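Local coordinates for protein 2-hydroxyhepta-2,4-diene-1,7-dioate isomerase (PDB 3RR6) that is of unproven function but probably binds a metal ion and may act as an isomerase or acetylpyruvate hydrolase of the fumarylacetoacetate hydrolase type, at residues A[98-101]-A[102-106]; A[199-202]-A[203-207]. All blocks are in the same frame, centred on the assembly; numbering follows the deposited sequence.

Interaction 1: A[98-101]-A[102-106]; sequences SIIG and PGLPI
Ile100 reaches into the bend of the 98-106 segment and meets Leu104 and Ile106 there. A chi1 of 54° sets its CG1 over the backbone, flanked by N and C, and the extended second torsion carries CD1 inward. CD1 ends against backbone: it is 3.6 Å from Leu104 O and equally 3.6 Å from Pro105 O. It also touches the side chain of Ile106, with Ile100 CD1 4.1 Å from Ile106 CG1. Leu104 comes back from the far side of the turn. Its CG points away from its own carbonyl carbon (chi1 -79°), and Leu104 CD1 rests 4.2 Å from Ile100 CB.

Between these side chains the chain reverses in a type II beta turn from Gly101 to Leu104. Pro102 and Gly103 hold its two central positions. Gly103 has the positive phi (86°) of the third position of such a turn, a region that glycine reaches easily. Gly101 O is 3.6 Å from Leu104 N, and the pair is not hydrogen-bonded. Instead, Asn258 ND2 in strand 254-261 donates to both Gly101 O and Leu104 O. Pro173 and Asn258 also touch Ile100 and Ile106.

The side-chain contacts across the turn are aliphatic, Ile100 CD1 also packs on two carbonyls, and no hydrogen bond joins the two halves. The turn rests on proline and glycine geometry, this packing and an amide borrowed from the neighbouring strand.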
ATOM      1  N   SER A  98       4.915  10.326  -4.640  1.00 11.02           N
ATOM      2  CA  SER A  98       5.765   9.131  -4.612  1.00 11.20           C
ATOM      3  C   SER A  98       5.053   7.901  -5.184  1.00 11.33           C
ATOM      4  O   SER A  98       5.688   6.896  -5.466  1.00 11.36           O
ATOM      5  CB  SER A  98       6.276   8.845  -3.195  1.00 11.86           C
ATOM      6  OG  SER A  98       5.228   8.482  -2.311  1.00 12.29           O
ATOM      7  N   ILE A  99       3.736   7.985  -5.362  1.00 10.93           N
ATOM      8  CA  ILE A  99       2.944   6.830  -5.761  1.00 10.89           C
ATOM      9  C   ILE A  99       3.208   6.475  -7.228  1.00 11.55           C
ATOM     10  O   ILE A  99       3.284   7.361  -8.093  1.00 12.93           O
ATOM     11  CB  ILE A  99       1.435   7.074  -5.529  1.00 10.77           C
ATOM     12  CG1 ILE A  99       1.152   7.240  -4.038  1.00 11.08           C
ATOM     13  CG2 ILE A  99       0.607   5.908  -6.084  1.00 11.13           C
ATOM     14  CD1 ILE A  99      -0.245   7.742  -3.692  1.00 12.50           C
ATOM     15  N   ILE A 100       3.398   5.178  -7.472  1.00 11.73           N
ATOM     16  CA  ILE A 100       3.368   4.598  -8.822  1.00 12.52           C
ATOM     17  C   ILE A 100       2.545   3.312  -8.777  1.00 12.71           C
ATOM     18  O   ILE A 100       2.415   2.685  -7.727  1.00 12.73           O
ATOM     19  CB  ILE A 100       4.777   4.300  -9.407  1.00 12.81           C
ATOM     20  CG1 ILE A 100       5.606   3.419  -8.468  1.00 12.48           C
ATOM     21  CG2 ILE A 100       5.516   5.607  -9.725  1.00 14.43           C
ATOM     22  CD1 ILE A 100       6.896   2.851  -9.133  1.00 14.10           C
ATOM     23  N   GLY A 101       1.983   2.934  -9.920  1.00 13.55           N
ATOM     24  CA  GLY A 101       1.219   1.700 -10.030  1.00 14.10           C
ATOM     25  C   GLY A 101       2.068   0.497 -10.406  1.00 14.70           C
ATOM     26  O   GLY A 101       3.288   0.606 -10.555  1.00 14.53           O
ATOM     27  N   PRO A 102       1.417  -0.667 -10.581  1.00 14.77           N
ATOM     28  CA  PRO A 102       2.099  -1.889 -11.003  1.00 15.71           C
ATOM     29  C   PRO A 102       2.894  -1.721 -12.286  1.00 15.91           C
ATOM     30  O   PRO A 102       2.446  -1.061 -13.226  1.00 16.26           O
ATOM     31  CB  PRO A 102       0.956  -2.873 -11.244  1.00 16.08           C
ATOM     32  CG  PRO A 102      -0.167  -2.359 -10.460  1.00 16.40           C
ATOM     33  CD  PRO A 102      -0.032  -0.871 -10.415  1.00 15.22           C
ATOM     34  N   GLY A 103       4.080  -2.313 -12.321  1.00 15.89           N
ATOM     35  CA  GLY A 103       4.846  -2.397 -13.554  1.00 16.28           C
ATOM     36  C   GLY A 103       5.729  -1.220 -13.900  1.00 16.26           C
ATOM     37  O   GLY A 103       6.653  -1.366 -14.708  1.00 17.25           O
ATOM     38  N   LEU A 104       5.476  -0.052 -13.301  1.00 16.40           N
ATOM     39  CA  LEU A 104       6.316   1.121 -13.536  1.00 16.78           C
ATOM     40  C   LEU A 104       7.602   0.992 -12.724  1.00 16.30           C
ATOM     41  O   LEU A 104       7.591   0.418 -11.637  1.00 15.68           O
ATOM     42  CB  LEU A 104       5.600   2.423 -13.153  1.00 17.47           C
ATOM     43  CG  LEU A 104       4.586   2.999 -14.125  1.00 21.05           C
ATOM     44  CD1 LEU A 104       3.894   4.184 -13.464  1.00 23.53           C
ATOM     45  CD2 LEU A 104       5.249   3.422 -15.424  1.00 23.71           C
ATOM     46  N   PRO A 105       8.718   1.516 -13.243  1.00 16.20           N
ATOM     47  CA  PRO A 105       9.959   1.338 -12.500  1.00 15.81           C
ATOM     48  C   PRO A 105      10.075   2.208 -11.250  1.00 15.15           C
ATOM     49  O   PRO A 105       9.700   3.380 -11.250  1.00 14.99           O
ATOM     50  CB  PRO A 105      11.051   1.702 -13.517  1.00 16.95           C
ATOM     51  CG  PRO A 105      10.382   2.493 -14.553  1.00 18.51           C
ATOM     52  CD  PRO A 105       8.941   2.097 -14.576  1.00 16.98           C
ATOM     53  N   ILE A 106      10.586   1.601 -10.192  1.00 14.16           N
ATOM     54  CA  ILE A 106      11.136   2.333  -9.067  1.00 13.81           C
ATOM     55  C   ILE A 106      12.455   2.927  -9.546  1.00 14.25           C
ATOM     56  O   ILE A 106      13.363   2.191  -9.958  1.00 13.97           O
ATOM     57  CB  ILE A 106      11.352   1.403  -7.852  1.00 13.29           C
ATOM     58  CG1 ILE A 106      10.024   0.833  -7.353  1.00 13.74           C
ATOM     59  CG2 ILE A 106      12.071   2.152  -6.727  1.00 13.74           C
ATOM     60  CD1 ILE A 106      10.205  -0.405  -6.520  1.00 13.53           C
TER

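Interaction 2: A[199-202]-A[203-207]. With EDO (1,2-ethanediol), chain J; EDO (1,2-ethanediol), chain Q; EDO (1,2-ethanediol), chain M.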
ATOM      1  N   GLN A 199      10.972 -11.389   2.404  1.00 13.35           N
ATOM      2  CA  GLN A 199      10.088 -11.201   3.556  1.00 13.20           C
ATOM      3  C   GLN A 199       8.931 -12.171   3.442  1.00 13.10           C
ATOM      4  O   GLN A 199       8.425 -12.392   2.349  1.00 13.36           O
ATOM      5  CB  GLN A 199       9.497  -9.782   3.579  1.00 12.83           C
ATOM      6  CG  GLN A 199      10.526  -8.656   3.557  1.00 12.75           C
ATOM      7  CD  GLN A 199       9.883  -7.284   3.648  1.00 13.47           C
ATOM      8  OE1 GLN A 199       9.507  -6.676   2.626  1.00 13.56           O
ATOM      9  NE2 GLN A 199       9.763  -6.777   4.870  1.00 12.68           N
ATOM     10  N   ARG A 200       8.499 -12.722   4.568  1.00 13.43           N
ATOM     11  CA  ARG A 200       7.246 -13.491   4.630  1.00 13.91           C
ATOM     12  C   ARG A 200       6.718 -13.477   6.059  1.00 13.90           C
ATOM     13  O   ARG A 200       7.413 -13.882   6.996  1.00 14.99           O
ATOM     14  CB  ARG A 200       7.418 -14.941   4.158  1.00 14.16           C
ATOM     15  CG  ARG A 200       6.074 -15.652   3.940  1.00 14.71           C
ATOM     16  CD  ARG A 200       6.192 -17.165   3.819  1.00 15.41           C
ATOM     17  NE  ARG A 200       6.956 -17.589   2.656  1.00 16.57           N
ATOM     18  CZ  ARG A 200       6.455 -18.026   1.501  1.00 18.12           C
ATOM     19  NH1 ARG A 200       5.144 -18.081   1.273  1.00 19.72           N
ATOM     20  NH2 ARG A 200       7.280 -18.402   0.545  1.00 18.06           N
ATOM     21  N   SER A 201       5.492 -13.002   6.226  1.00 13.74           N
ATOM     22  CA  SER A 201       4.857 -12.992   7.530  1.00 14.27           C
ATOM     23  C   SER A 201       3.348 -13.070   7.341  1.00 14.20           C
ATOM     24  O   SER A 201       2.878 -13.385   6.250  1.00 14.23           O
ATOM     25  CB  SER A 201       5.252 -11.737   8.301  1.00 14.60           C
ATOM     26  OG  SER A 201       4.848 -11.846   9.664  1.00 17.79           O
ATOM     27  N   ARG A 202       2.601 -12.824   8.407  1.00 14.21           N
ATOM     28  CA  ARG A 202       1.148 -12.793   8.333  1.00 14.28           C
ATOM     29  C   ARG A 202       0.655 -11.560   9.083  1.00 14.11           C
ATOM     30  O   ARG A 202       1.254 -11.145  10.075  1.00 13.72           O
ATOM     31  CB  ARG A 202       0.537 -14.062   8.936  1.00 15.11           C
ATOM     32  CG  ARG A 202       0.998 -15.369   8.286  1.00 16.52           C
ATOM     33  CD  ARG A 202       0.162 -16.557   8.757  1.00 17.71           C
ATOM     34  NE  ARG A 202      -1.193 -16.473   8.226  1.00 18.32           N
ATOM     35  CZ  ARG A 202      -1.553 -16.825   6.993  1.00 19.13           C
ATOM     36  NH1 ARG A 202      -0.668 -17.336   6.140  1.00 21.16           N
ATOM     37  NH2 ARG A 202      -2.816 -16.671   6.614  1.00 20.28           N
ATOM     38  N   THR A 203      -0.440 -10.982   8.611  1.00 13.97           N
ATOM     39  CA  THR A 203      -0.954  -9.752   9.220  1.00 13.97           C
ATOM     40  C   THR A 203      -1.548  -9.985  10.617  1.00 14.58           C
ATOM     41  O   THR A 203      -1.866  -9.035  11.325  1.00 14.00           O
ATOM     42  CB  THR A 203      -2.001  -9.062   8.315  1.00 13.98           C
ATOM     43  OG1 THR A 203      -3.120  -9.932   8.128  1.00 14.75           O
ATOM     44  CG2 THR A 203      -1.405  -8.686   6.950  1.00 14.85           C
ATOM     45  N   SER A 204      -1.696 -11.245  11.018  1.00 14.45           N
ATOM     46  CA  SER A 204      -2.027 -11.585  12.400  1.00 15.18           C
ATOM     47  C   SER A 204      -0.907 -11.253  13.384  1.00 15.35           C
ATOM     48  O   SER A 204      -1.137 -11.261  14.606  1.00 16.62           O
ATOM     49  CB  SER A 204      -2.412 -13.065  12.511  1.00 15.81           C
ATOM     50  OG  SER A 204      -1.485 -13.895  11.830  1.00 17.53           O
ATOM     51  N   LEU A 205       0.291 -10.958  12.865  1.00 14.84           N
ATOM     52  CA  LEU A 205       1.398 -10.491  13.691  1.00 14.86           C
ATOM     53  C   LEU A 205       1.527  -8.956  13.754  1.00 14.28           C
ATOM     54  O   LEU A 205       2.499  -8.444  14.301  1.00 14.30           O
ATOM     55  CB  LEU A 205       2.716 -11.147  13.224  1.00 14.97           C
ATOM     56  CG  LEU A 205       2.700 -12.681  13.313  1.00 16.71           C
ATOM     57  CD1 LEU A 205       4.037 -13.258  12.871  1.00 16.29           C
ATOM     58  CD2 LEU A 205       2.352 -13.153  14.722  1.00 18.24           C
ATOM     59  N   LEU A 206       0.555  -8.207  13.221  1.00 14.05           N
ATOM     60  CA  LEU A 206       0.571  -6.742  13.408  1.00 13.70           C
ATOM     61  C   LEU A 206       0.471  -6.403  14.896  1.00 14.29           C
ATOM     62  O   LEU A 206      -0.421  -6.912  15.604  1.00 15.34           O
ATOM     63  CB  LEU A 206      -0.580  -6.081  12.648  1.00 13.50           C
ATOM     64  CG  LEU A 206      -0.482  -6.025  11.128  1.00 13.06           C
ATOM     65  CD1 LEU A 206      -1.792  -5.517  10.531  1.00 14.24           C
ATOM     66  CD2 LEU A 206       0.659  -5.134  10.679  1.00 13.84           C
ATOM     67  N   LEU A 207       1.387  -5.566  15.381  1.00 14.14           N
ATOM     68  CA  LEU A 207       1.394  -5.188  16.802  1.00 14.59           C
ATOM     69  C   LEU A 207       0.202  -4.279  17.118  1.00 14.94           C
ATOM     70  O   LEU A 207      -0.519  -4.486  18.106  1.00 16.65           O
ATOM     71  CB  LEU A 207       2.714  -4.502  17.170  1.00 14.90           C
ATOM     72  CG  LEU A 207       3.939  -5.429  17.101  1.00 16.08           C
ATOM     73  CD1 LEU A 207       5.224  -4.627  17.212  1.00 17.53           C
ATOM     74  CD2 LEU A 207       3.875  -6.503  18.170  1.00 17.99           C
TER
HETATM   75  C1  EDO J 270       5.992 -19.861  -2.168  1.00 39.20           C
HETATM   76  O1  EDO J 270       6.957 -18.841  -2.449  1.00 38.59           O
HETATM   77  C2  EDO J 270       4.593 -19.283  -2.326  1.00 39.12           C
HETATM   78  O2  EDO J 270       3.914 -19.335  -1.067  1.00 39.12           O
HETATM   79  C1  EDO Q 277       9.507 -15.598   7.410  0.50 16.33           C
HETATM   80  O1  EDO Q 277       8.772 -15.359   8.635  0.50 10.45           O
HETATM   81  C2  EDO Q 277      11.030 -15.491   7.480  0.50 17.53           C
HETATM   82  O2  EDO Q 277      11.537 -14.562   6.505  0.50 21.21           O
HETATM   83  C1  EDO M 273       1.011  -7.634  21.097  1.00 37.67           C
HETATM   84  O1  EDO M 273       2.219  -7.305  21.795  1.00 39.02           O
HETATM   85  C2  EDO M 273       0.613  -6.454  20.221  1.00 37.22           C
HETATM   86  O2  EDO M 273      -0.806  -6.373  20.063  1.00 36.98           O
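Ser204 OG and Arg202 NE share one carboxylate oxygen, Asp186 OD1: the hydroxyl by a hydrogen bond, the arginine by a salt bridge. Ser204 has a chi1 of 47°, which turns OG back over the backbone. There Ser204 OG lies 3.5 Å from Arg202 CB and near the edge of the Arg202 guanidinium. Arg202 NH2 pairs with Glu251.

The backbone turns tightly beside this group. Arg202 O accepts a hydrogen bond from Leu205 N at 3.0 Å, with the donor 44° out of the carbonyl plane. The N-H points almost straight at the oxygen (163°). The bond closes the first turn of a 3-10 segment, 203-205, directly at the end of strand 196-202. Leu205 CB lies 3.5 Å from Arg202 O. Leu205 CD1 reaches back to Ser201 OG at 3.6 Å, a carbon-oxygen touch.

Farther back on the strand, Arg200 NH1 and NH2 grip the two hydroxyls of one 1,2-ethanediol, probably from the crystallisation liquor. Arg200 NH1 also pairs with Glu188.

This is a strand-to-3-10 transition in the fumarylacetoacetate hydrolase C-terminal region, where a strand outermost within this chain in a five-stranded sheet turns towards helix 210-220.

How the interactions relate
Along the chain, interaction 1 comes first and closes before interaction 2 opens. The two are in series and neither nests nor crosses. Interaction 1 closes the short loop from strand 99-100 to strand 106-107. It thereby joins strand 172-179, which pairs with 99-100, to strand 254-261, which pairs with 106-107. Interaction 2 closes the turn leaving strand 196-202 on the way to helix 210-220. Strands 106-107 and 196-202 are the outermost strands, within this chain, of the same five-stranded sheet. The two turns thus belong to its opposite edges. The centres of interaction 1 and interaction 2 lie about 24 Å apart, on opposite sides of the chain's centre, and the two do not touch.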